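Local coordinates for protein internalin (Listeria monocytogenes serotype 4b, PDB 4FMZ) that probably takes part in adhesion to, or invasion of, host cells through a curved leucine-rich-repeat domain, at residues 116-121 against 136-141; 72-77 against 95-100; 90-95 against 112-117. All coordinates share one frame; numbering follows the deposited sequence.

Contact 1 (116-121 against 136-141); sequences YLNEDN and SLNLGA
Two neighbouring coils of the leucine-rich-repeat solenoid run side by side here, joined at Y116 and N138 by a parallel beta bridge and continuing beyond it as loops in register. The backbone evidence is two hydrogen bonds: L117 N to N138 O at 2.8 Å, and E119 N to G140 O, also 2.8 Å. Between them the CA of N118 directs its hydrogen at G140 O, so that carbonyl is met by two successive residues. L117, N118 and E119 already belong to a type II turn that ends at D120.

N138 carries most of the side-chain contact. With CG anti to the backbone N (chi1 -173°), its amide stands over the start of the turn: OD1 accepts from G140 N at 2.9 Å, an Asx turn, while ND2 lies 3.5 Å from CB of N118. The two amide planes are only 13° apart, yet no hydrogen bond joins them. On the strand side, CB of N138 packs 3.6 Å from CD1 of Y116. At the far end of that ring a water connects its hydroxyl to S136, lying 2.8 Å from S136 OG.

On the buried side, L117 and L139 lie alongside each other and point the same way, CD1 to CD2 at 3.9 Å. At the outer end of the loops E119 CG touches A141 CB at 3.7 Å. A short parallel strand followed by a turn that stacks on its equivalent one coil later is the arrangement of leucine-rich repeats.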
loop_
_atom_site.group_PDB
_atom_site.type_symbol
_atom_site.label_atom_id
_atom_site.label_comp_id
_atom_site.label_asym_id
_atom_site.label_seq_id
_atom_site.Cartn_x
_atom_site.Cartn_y
_atom_site.Cartn_z
ATOM N N TYR A 116 8.070 8.037 3.577
ATOM C CA TYR A 116 7.683 7.575 2.229
ATOM C C TYR A 116 8.858 7.764 1.290
ATOM O O TYR A 116 9.401 8.865 1.171
ATOM C CB TYR A 116 6.433 8.278 1.648
ATOM C CG TYR A 116 5.157 8.245 2.467
ATOM C CD1 TYR A 116 5.039 7.426 3.586
ATOM C CD2 TYR A 116 4.064 9.028 2.116
ATOM C CE1 TYR A 116 3.882 7.425 4.363
ATOM C CE2 TYR A 116 2.899 9.031 2.881
ATOM C CZ TYR A 116 2.813 8.224 4.003
ATOM O OH TYR A 116 1.696 8.254 4.796
ATOM N N LEU A 117 9.254 6.670 0.660
ATOM C CA LEU A 117 10.364 6.581 -0.281
ATOM C C LEU A 117 9.880 5.939 -1.570
ATOM O O LEU A 117 10.672 5.363 -2.325
ATOM C CB LEU A 117 11.485 5.740 0.358
ATOM C CG LEU A 117 12.230 6.384 1.524
ATOM C CD1 LEU A 117 12.955 5.336 2.331
ATOM C CD2 LEU A 117 13.194 7.443 1.031
ATOM N N ASN A 118 8.569 6.028 -1.812
ATOM C CA ASN A 118 7.918 5.436 -2.985
ATOM C C ASN A 118 8.410 6.058 -4.283
ATOM O O ASN A 118 8.626 7.268 -4.353
ATOM C CB ASN A 118 6.389 5.567 -2.901
ATOM C CG ASN A 118 5.922 6.999 -2.761
ATOM O OD1 ASN A 118 6.160 7.657 -1.747
ATOM N ND2 ASN A 118 5.315 7.540 -3.796
ATOM N N GLU A 119 8.590 5.214 -5.308
ATOM C CA GLU A 119 9.027 5.603 -6.651
ATOM C C GLU A 119 10.426 6.275 -6.654
ATOM O O GLU A 119 10.698 7.152 -7.470
ATOM C CB GLU A 119 7.972 6.479 -7.367
ATOM C CG GLU A 119 6.702 5.705 -7.681
ATOM C CD GLU A 119 5.491 6.529 -8.066
ATOM O OE1 GLU A 119 5.414 6.946 -9.246
ATOM O OE2 GLU A 119 4.599 6.720 -7.207
ATOM N N ASP A 120 11.313 5.822 -5.763
ATOM C CA ASP A 120 12.707 6.232 -5.751
ATOM C C ASP A 120 13.489 5.072 -6.384
ATOM O O ASP A 120 12.860 4.230 -7.026
ATOM C CB ASP A 120 13.155 6.581 -4.313
ATOM C CG ASP A 120 12.785 8.000 -3.902
ATOM O OD1 ASP A 120 12.987 8.917 -4.706
ATOM O OD2 ASP A 120 12.323 8.188 -2.764
ATOM N N ASN A 121 14.826 5.004 -6.240
ATOM C CA ASN A 121 15.553 3.848 -6.777
ATOM C C ASN A 121 16.457 3.254 -5.684
ATOM O O ASN A 121 17.673 3.121 -5.856
ATOM C CB ASN A 121 16.327 4.182 -8.057
ATOM C CG ASN A 121 16.816 2.949 -8.798
ATOM O OD1 ASN A 121 16.335 1.826 -8.603
ATOM N ND2 ASN A 121 17.822 3.123 -9.631
ATOM N N SER A 136 4.471 4.145 9.934
ATOM C CA SER A 136 4.010 3.993 8.559
ATOM C C SER A 136 5.182 4.141 7.594
ATOM O O SER A 136 5.868 5.161 7.610
ATOM C CB SER A 136 2.922 5.013 8.245
ATOM O OG SER A 136 2.492 4.867 6.903
ATOM N N LEU A 137 5.414 3.113 6.773
ATOM C CA LEU A 137 6.517 3.102 5.833
ATOM C C LEU A 137 6.045 2.774 4.431
ATOM O O LEU A 137 5.288 1.831 4.239
ATOM C CB LEU A 137 7.577 2.087 6.294
ATOM C CG LEU A 137 8.848 1.949 5.441
ATOM C CD1 LEU A 137 9.704 3.232 5.486
ATOM C CD2 LEU A 137 9.659 0.743 5.904
ATOM N N ASN A 138 6.506 3.546 3.450
ATOM C CA ASN A 138 6.155 3.322 2.050
ATOM C C ASN A 138 7.423 3.153 1.208
ATOM O O ASN A 138 8.142 4.131 0.951
ATOM C CB ASN A 138 5.279 4.469 1.494
ATOM C CG ASN A 138 4.752 4.202 0.101
ATOM O OD1 ASN A 138 5.106 3.212 -0.548
ATOM N ND2 ASN A 138 3.919 5.103 -0.413
ATOM N N LEU A 139 7.672 1.917 0.766
ATOM C CA LEU A 139 8.814 1.555 -0.090
ATOM C C LEU A 139 8.337 1.145 -1.507
ATOM O O LEU A 139 9.093 0.538 -2.285
ATOM C CB LEU A 139 9.630 0.414 0.553
ATOM C CG LEU A 139 10.357 0.760 1.870
ATOM C CD1 LEU A 139 11.031 -0.475 2.449
ATOM C CD2 LEU A 139 11.375 1.869 1.671
ATOM N N GLY A 140 7.101 1.513 -1.823
ATOM C CA GLY A 140 6.465 1.195 -3.093
ATOM C C GLY A 140 7.229 1.632 -4.326
ATOM O O GLY A 140 7.784 2.725 -4.354
ATOM N N ALA A 141 7.261 0.772 -5.352
ATOM C CA ALA A 141 7.876 1.011 -6.666
ATOM C C ALA A 141 9.399 1.345 -6.614
ATOM O O ALA A 141 9.904 2.131 -7.419
ATOM C CB ALA A 141 7.117 2.087 -7.432
HETATM O O HOH W 1 0.347 6.680 7.361
#

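Contact 2 (72-77 against 95-100); sequences NLNGNQ and IGTNKI
The amide of N98 reaches across to the carbonyl of L73. L73 O lies in the amide plane of N98, at its ND2 edge, 2.8 Å from ND2, which approaches tilted 32° from the carbonyl plane of L73. N98 CG is anti to its carbonyl carbon (chi1 -84°), which carries the amide across to L73. The carbonyl is gripped from both faces of its own plane: ND2 of N98 comes from one, and ND2 of N76, 3.0 Å from L73 O, stands above the other. N76 ND2 also donates to V51 O, one coil earlier.

At the other end of the N98 amide, OD1 accepts a hydrogen bond from I78 N, just beyond the segment, and only a weak one from N76 N. G96 O accepts from G75 N at 3.1 Å and, from the same face of its plane, from the hydroxyl of T97. Two waters fasten N74 OD1 to the second loop, one through G96 N and one through T97 OG1. Inside, L73 CB meets I95 CG2 at 3.9 Å.

Both loops leave the C-terminal ends of adjacent strands, 70-72 and 92-94. On the far side of 95-100 lies the next loop, where D120 OD1 makes weak bonds to N98 N and I100 N.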
loop_
_atom_site.group_PDB
_atom_site.type_symbol
_atom_site.label_atom_id
_atom_site.label_comp_id
_atom_site.label_asym_id
_atom_site.label_seq_id
_atom_site.Cartn_x
_atom_site.Cartn_y
_atom_site.Cartn_z
ATOM N N ASN A 72 8.017 17.569 3.449
ATOM C CA ASN A 72 7.443 16.961 2.261
ATOM C C ASN A 72 8.158 17.496 1.008
ATOM O O ASN A 72 7.947 18.643 0.600
ATOM C CB ASN A 72 5.927 17.205 2.201
ATOM C CG ASN A 72 5.249 16.668 0.967
ATOM O OD1 ASN A 72 5.872 16.147 0.036
ATOM N ND2 ASN A 72 3.945 16.842 0.908
ATOM N N LEU A 73 8.979 16.640 0.392
ATOM C CA LEU A 73 9.713 16.974 -0.825
ATOM C C LEU A 73 9.341 15.996 -1.951
ATOM O O LEU A 73 10.170 15.668 -2.813
ATOM C CB LEU A 73 11.222 16.980 -0.572
ATOM C CG LEU A 73 11.759 18.087 0.342
ATOM C CD1 LEU A 73 13.189 17.826 0.691
ATOM C CD2 LEU A 73 11.625 19.483 -0.312
ATOM N N ASN A 74 8.058 15.600 -1.973
ATOM C CA ASN A 74 7.463 14.728 -2.994
ATOM C C ASN A 74 7.613 15.311 -4.375
ATOM O O ASN A 74 7.459 16.526 -4.529
ATOM C CB ASN A 74 5.954 14.597 -2.748
ATOM C CG ASN A 74 5.522 13.410 -1.976
ATOM O OD1 ASN A 74 5.657 12.272 -2.428
ATOM N ND2 ASN A 74 4.883 13.665 -0.848
ATOM N N GLY A 75 7.857 14.455 -5.366
ATOM C CA GLY A 75 7.903 14.856 -6.770
ATOM C C GLY A 75 8.892 15.926 -7.195
ATOM O O GLY A 75 8.497 16.895 -7.840
ATOM N N ASN A 76 10.182 15.755 -6.882
ATOM C CA ASN A 76 11.227 16.684 -7.323
ATOM C C ASN A 76 12.298 15.883 -8.102
ATOM O O ASN A 76 11.961 14.851 -8.691
ATOM C CB ASN A 76 11.813 17.460 -6.132
ATOM C CG ASN A 76 10.860 18.471 -5.570
ATOM O OD1 ASN A 76 10.558 19.472 -6.206
ATOM N ND2 ASN A 76 10.350 18.226 -4.378
ATOM N N GLN A 77 13.567 16.343 -8.095
ATOM C CA GLN A 77 14.671 15.677 -8.794
ATOM C C GLN A 77 15.836 15.472 -7.815
ATOM O O GLN A 77 17.006 15.522 -8.208
ATOM C CB GLN A 77 15.112 16.498 -10.032
ATOM C CG GLN A 77 14.009 16.783 -11.059
ATOM C CD GLN A 77 13.664 15.579 -11.897
ATOM O OE1 GLN A 77 14.411 15.187 -12.795
ATOM N NE2 GLN A 77 12.511 14.980 -11.638
ATOM N N ILE A 95 9.628 11.783 0.793
ATOM C CA ILE A 95 10.604 12.056 -0.261
ATOM C C ILE A 95 10.461 11.078 -1.411
ATOM O O ILE A 95 11.448 10.763 -2.080
ATOM C CB ILE A 95 12.070 12.129 0.261
ATOM C CG1 ILE A 95 12.381 11.021 1.291
ATOM C CG2 ILE A 95 12.363 13.519 0.813
ATOM C CD1 ILE A 95 13.877 10.946 1.766
ATOM N N GLY A 96 9.221 10.651 -1.660
ATOM C CA GLY A 96 8.885 9.786 -2.782
ATOM C C GLY A 96 8.909 10.567 -4.090
ATOM O O GLY A 96 8.936 11.797 -4.077
ATOM N N THR A 97 8.875 9.858 -5.228
ATOM C CA THR A 97 8.898 10.384 -6.612
ATOM C C THR A 97 10.098 11.363 -6.812
ATOM O O THR A 97 9.949 12.487 -7.291
ATOM C CB THR A 97 7.529 10.964 -7.073
ATOM O OG1 THR A 97 6.993 11.836 -6.087
ATOM C CG2 THR A 97 6.504 9.885 -7.367
ATOM N N ASN A 98 11.284 10.910 -6.418
ATOM C CA ASN A 98 12.546 11.631 -6.592
ATOM C C ASN A 98 13.520 10.661 -7.271
ATOM O O ASN A 98 13.070 9.665 -7.850
ATOM C CB ASN A 98 13.064 12.164 -5.245
ATOM C CG ASN A 98 12.445 13.475 -4.859
ATOM O OD1 ASN A 98 12.739 14.502 -5.451
ATOM N ND2 ASN A 98 11.560 13.475 -3.875
ATOM N N LYS A 99 14.825 10.930 -7.215
ATOM C CA LYS A 99 15.820 10.061 -7.840
ATOM C C LYS A 99 16.793 9.542 -6.779
ATOM O O LYS A 99 17.971 9.326 -7.077
ATOM C CB LYS A 99 16.569 10.841 -8.942
ATOM C CG LYS A 99 15.726 11.188 -10.158
ATOM C CD LYS A 99 16.392 12.283 -10.985
ATOM C CE LYS A 99 16.049 12.206 -12.459
ATOM N NZ LYS A 99 14.612 12.489 -12.734
ATOM N N ILE A 100 16.293 9.324 -5.547
ATOM C CA ILE A 100 17.102 8.886 -4.411
ATOM C C ILE A 100 17.482 7.402 -4.548
ATOM O O ILE A 100 16.628 6.555 -4.818
ATOM C CB ILE A 100 16.390 9.194 -3.057
ATOM C CG1 ILE A 100 16.251 10.724 -2.831
ATOM C CG2 ILE A 100 17.136 8.569 -1.882
ATOM C CD1 ILE A 100 14.988 11.133 -2.092
HETATM O O HOH W 2 6.359 10.589 -0.772
HETATM O O HOH W 3 5.328 10.575 -4.381
#

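Contact 3 (90-95 against 112-117); sequences LTNLYI and LRELYL
Y94 leans one edge of its ring on the face of Y116. Its CB rises from the sheet on the face that also bears N92, E114 and Y116. CG is placed anti to the carbonyl carbon (chi1 -49°), and CD1 then comes 3.3 Å from CD2 of Y116, over the ring but offset toward its rim. CE1 follows at 3.6 Å from Y116 CE2. The planes are 62° apart and the centroids 4.8 Å, an edge-to-face pair.

At the tip, Y94 OH donates to E114 OE1 at 3.1 Å; the carboxylate oxygen lies near the plane of the Y94 ring, but the hydroxyl stands well above the carboxylate plane. The same OH accepts from N92 ND2 at 2.9 Å, almost straight at 174° and in the amide plane of N92. Donating once and accepting once, the hydroxyl has its position set by both strands.

Beneath, the parallel strands 92-94 and 114-116 exchange regular bonds, such as L93 N to E114 O at 2.9 Å, and T91 O receives both R113 N and E114 N. On the opposite face L93 CD2 meets L115 CD1 at 3.8 Å, and the methyls of I95 and L117 adjoin farther along. Strand 70-72 borders strand 92-94, with Y70 forming another edge-to-face pair with Y94; strand 136-138 borders 114-116, with S136 against E114 and L137 against L115.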
loop_
_atom_site.group_PDB
_atom_site.type_symbol
_atom_site.label_atom_id
_atom_site.label_comp_id
_atom_site.label_asym_id
_atom_site.label_seq_id
_atom_site.Cartn_x
_atom_site.Cartn_y
_atom_site.Cartn_z
ATOM N N LEU A 90 13.079 15.203 12.954
ATOM C CA LEU A 90 12.146 14.755 11.914
ATOM C C LEU A 90 11.331 13.539 12.373
ATOM O O LEU A 90 11.896 12.536 12.840
ATOM C CB LEU A 90 12.869 14.411 10.593
ATOM C CG LEU A 90 13.266 15.587 9.707
ATOM C CD1 LEU A 90 14.161 15.106 8.577
ATOM C CD2 LEU A 90 12.039 16.327 9.159
ATOM N N THR A 91 9.998 13.663 12.254
ATOM C CA THR A 91 9.036 12.612 12.580
ATOM C C THR A 91 8.322 12.174 11.296
ATOM O O THR A 91 7.985 10.999 11.170
ATOM C CB THR A 91 8.034 13.063 13.658
ATOM O OG1 THR A 91 7.285 14.182 13.181
ATOM C CG2 THR A 91 8.700 13.377 15.000
ATOM N N ASN A 92 8.081 13.122 10.357
ATOM C CA ASN A 92 7.402 12.870 9.082
ATOM C C ASN A 92 8.280 13.304 7.921
ATOM O O ASN A 92 8.622 14.484 7.812
ATOM C CB ASN A 92 6.042 13.587 9.021
ATOM C CG ASN A 92 5.107 13.244 10.158
ATOM O OD1 ASN A 92 5.415 13.421 11.342
ATOM N ND2 ASN A 92 3.926 12.766 9.823
ATOM N N LEU A 93 8.663 12.350 7.067
ATOM C CA LEU A 93 9.525 12.630 5.922
ATOM C C LEU A 93 8.951 11.980 4.664
ATOM O O LEU A 93 8.881 10.746 4.582
ATOM C CB LEU A 93 10.957 12.127 6.223
ATOM C CG LEU A 93 12.025 12.280 5.139
ATOM C CD1 LEU A 93 12.178 13.738 4.693
ATOM C CD2 LEU A 93 13.356 11.774 5.653
ATOM N N TYR A 94 8.539 12.816 3.691
ATOM C CA TYR A 94 7.927 12.376 2.429
ATOM C C TYR A 94 8.847 12.749 1.283
ATOM O O TYR A 94 8.923 13.915 0.912
ATOM C CB TYR A 94 6.528 13.002 2.274
ATOM C CG TYR A 94 5.679 12.826 3.520
ATOM C CD1 TYR A 94 5.206 11.562 3.899
ATOM C CD2 TYR A 94 5.424 13.897 4.369
ATOM C CE1 TYR A 94 4.448 11.385 5.061
ATOM C CE2 TYR A 94 4.661 13.733 5.532
ATOM C CZ TYR A 94 4.172 12.472 5.874
ATOM O OH TYR A 94 3.415 12.275 7.014
ATOM N N ILE A 95 9.628 11.783 0.793
ATOM C CA ILE A 95 10.604 12.056 -0.261
ATOM C C ILE A 95 10.461 11.078 -1.411
ATOM O O ILE A 95 11.448 10.763 -2.080
ATOM C CB ILE A 95 12.070 12.129 0.261
ATOM C CG1 ILE A 95 12.381 11.021 1.291
ATOM C CG2 ILE A 95 12.363 13.519 0.813
ATOM C CD1 ILE A 95 13.877 10.946 1.766
ATOM N N LEU A 112 11.801 9.238 13.455
ATOM C CA LEU A 112 10.911 9.078 12.302
ATOM C C LEU A 112 9.759 8.091 12.606
ATOM O O LEU A 112 9.980 7.000 13.141
ATOM C CB LEU A 112 11.687 8.619 11.061
ATOM C CG LEU A 112 12.377 9.721 10.248
ATOM C CD1 LEU A 112 13.201 9.115 9.130
ATOM C CD2 LEU A 112 11.361 10.731 9.684
ATOM N N ARG A 113 8.529 8.545 12.327
ATOM C CA ARG A 113 7.289 7.795 12.520
ATOM C C ARG A 113 6.679 7.462 11.156
ATOM O O ARG A 113 6.145 6.362 10.951
ATOM C CB ARG A 113 6.290 8.613 13.370
ATOM C CG ARG A 113 6.781 9.041 14.752
ATOM C CD ARG A 113 7.042 7.907 15.741
ATOM N NE ARG A 113 6.005 6.863 15.780
ATOM C CZ ARG A 113 4.843 6.961 16.424
ATOM N NH1 ARG A 113 4.516 8.082 17.056
ATOM N NH2 ARG A 113 3.988 5.946 16.419
ATOM N N GLU A 114 6.765 8.417 10.220
ATOM C CA GLU A 114 6.235 8.244 8.867
ATOM C C GLU A 114 7.314 8.568 7.838
ATOM O O GLU A 114 7.886 9.667 7.857
ATOM C CB GLU A 114 4.990 9.115 8.637
ATOM C CG GLU A 114 3.815 8.781 9.536
ATOM C CD GLU A 114 2.462 9.270 9.059
ATOM O OE1 GLU A 114 2.305 9.524 7.841
ATOM O OE2 GLU A 114 1.551 9.397 9.913
ATOM N N LEU A 115 7.617 7.598 6.972
ATOM C CA LEU A 115 8.652 7.753 5.954
ATOM C C LEU A 115 8.207 7.172 4.619
ATOM O O LEU A 115 7.965 5.964 4.533
ATOM C CB LEU A 115 9.957 7.086 6.437
ATOM C CG LEU A 115 11.121 6.982 5.442
ATOM C CD1 LEU A 115 11.715 8.371 5.098
ATOM C CD2 LEU A 115 12.182 6.083 5.997
ATOM N N TYR A 116 8.070 8.037 3.577
ATOM C CA TYR A 116 7.683 7.575 2.229
ATOM C C TYR A 116 8.858 7.764 1.290
ATOM O O TYR A 116 9.401 8.865 1.171
ATOM C CB TYR A 116 6.433 8.278 1.648
ATOM C CG TYR A 116 5.157 8.245 2.467
ATOM C CD1 TYR A 116 5.039 7.426 3.586
ATOM C CD2 TYR A 116 4.064 9.028 2.116
ATOM C CE1 TYR A 116 3.882 7.425 4.363
ATOM C CE2 TYR A 116 2.899 9.031 2.881
ATOM C CZ TYR A 116 2.813 8.224 4.003
ATOM O OH TYR A 116 1.696 8.254 4.796
ATOM N N LEU A 117 9.254 6.670 0.660
ATOM C CA LEU A 117 10.364 6.581 -0.281
ATOM C C LEU A 117 9.880 5.939 -1.570
ATOM O O LEU A 117 10.672 5.363 -2.325
ATOM C CB LEU A 117 11.485 5.740 0.358
ATOM C CG LEU A 117 12.230 6.384 1.524
ATOM C CD1 LEU A 117 12.955 5.336 2.331
ATOM C CD2 LEU A 117 13.194 7.443 1.031
#

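How the contacts relate
The three contacts are successive coil-to-coil junctions of one solenoid, their centres 10 to 12 Å apart. Contact 3 is the strand junction; contact 1 runs from the last strand pair of its coils into the following loops, and contact 2 joins the loops after strands 70-72 and 92-94. Contacts 1 and 3 share Y116 and L117, and N138 N lies 3.0 Å from L115 O, a probable hydrogen bond extending the parallel strands. I95 is common to contacts 2 and 3, where L73 N approaches Y94 O at 2.8 Å. The loops of contacts 1 and 2 also stack directly: N118 O is 2.7 Å from T97 N. The Y94, E114, Y116 and N138 side chains share the strand face, consistent with the concave surface of internalins.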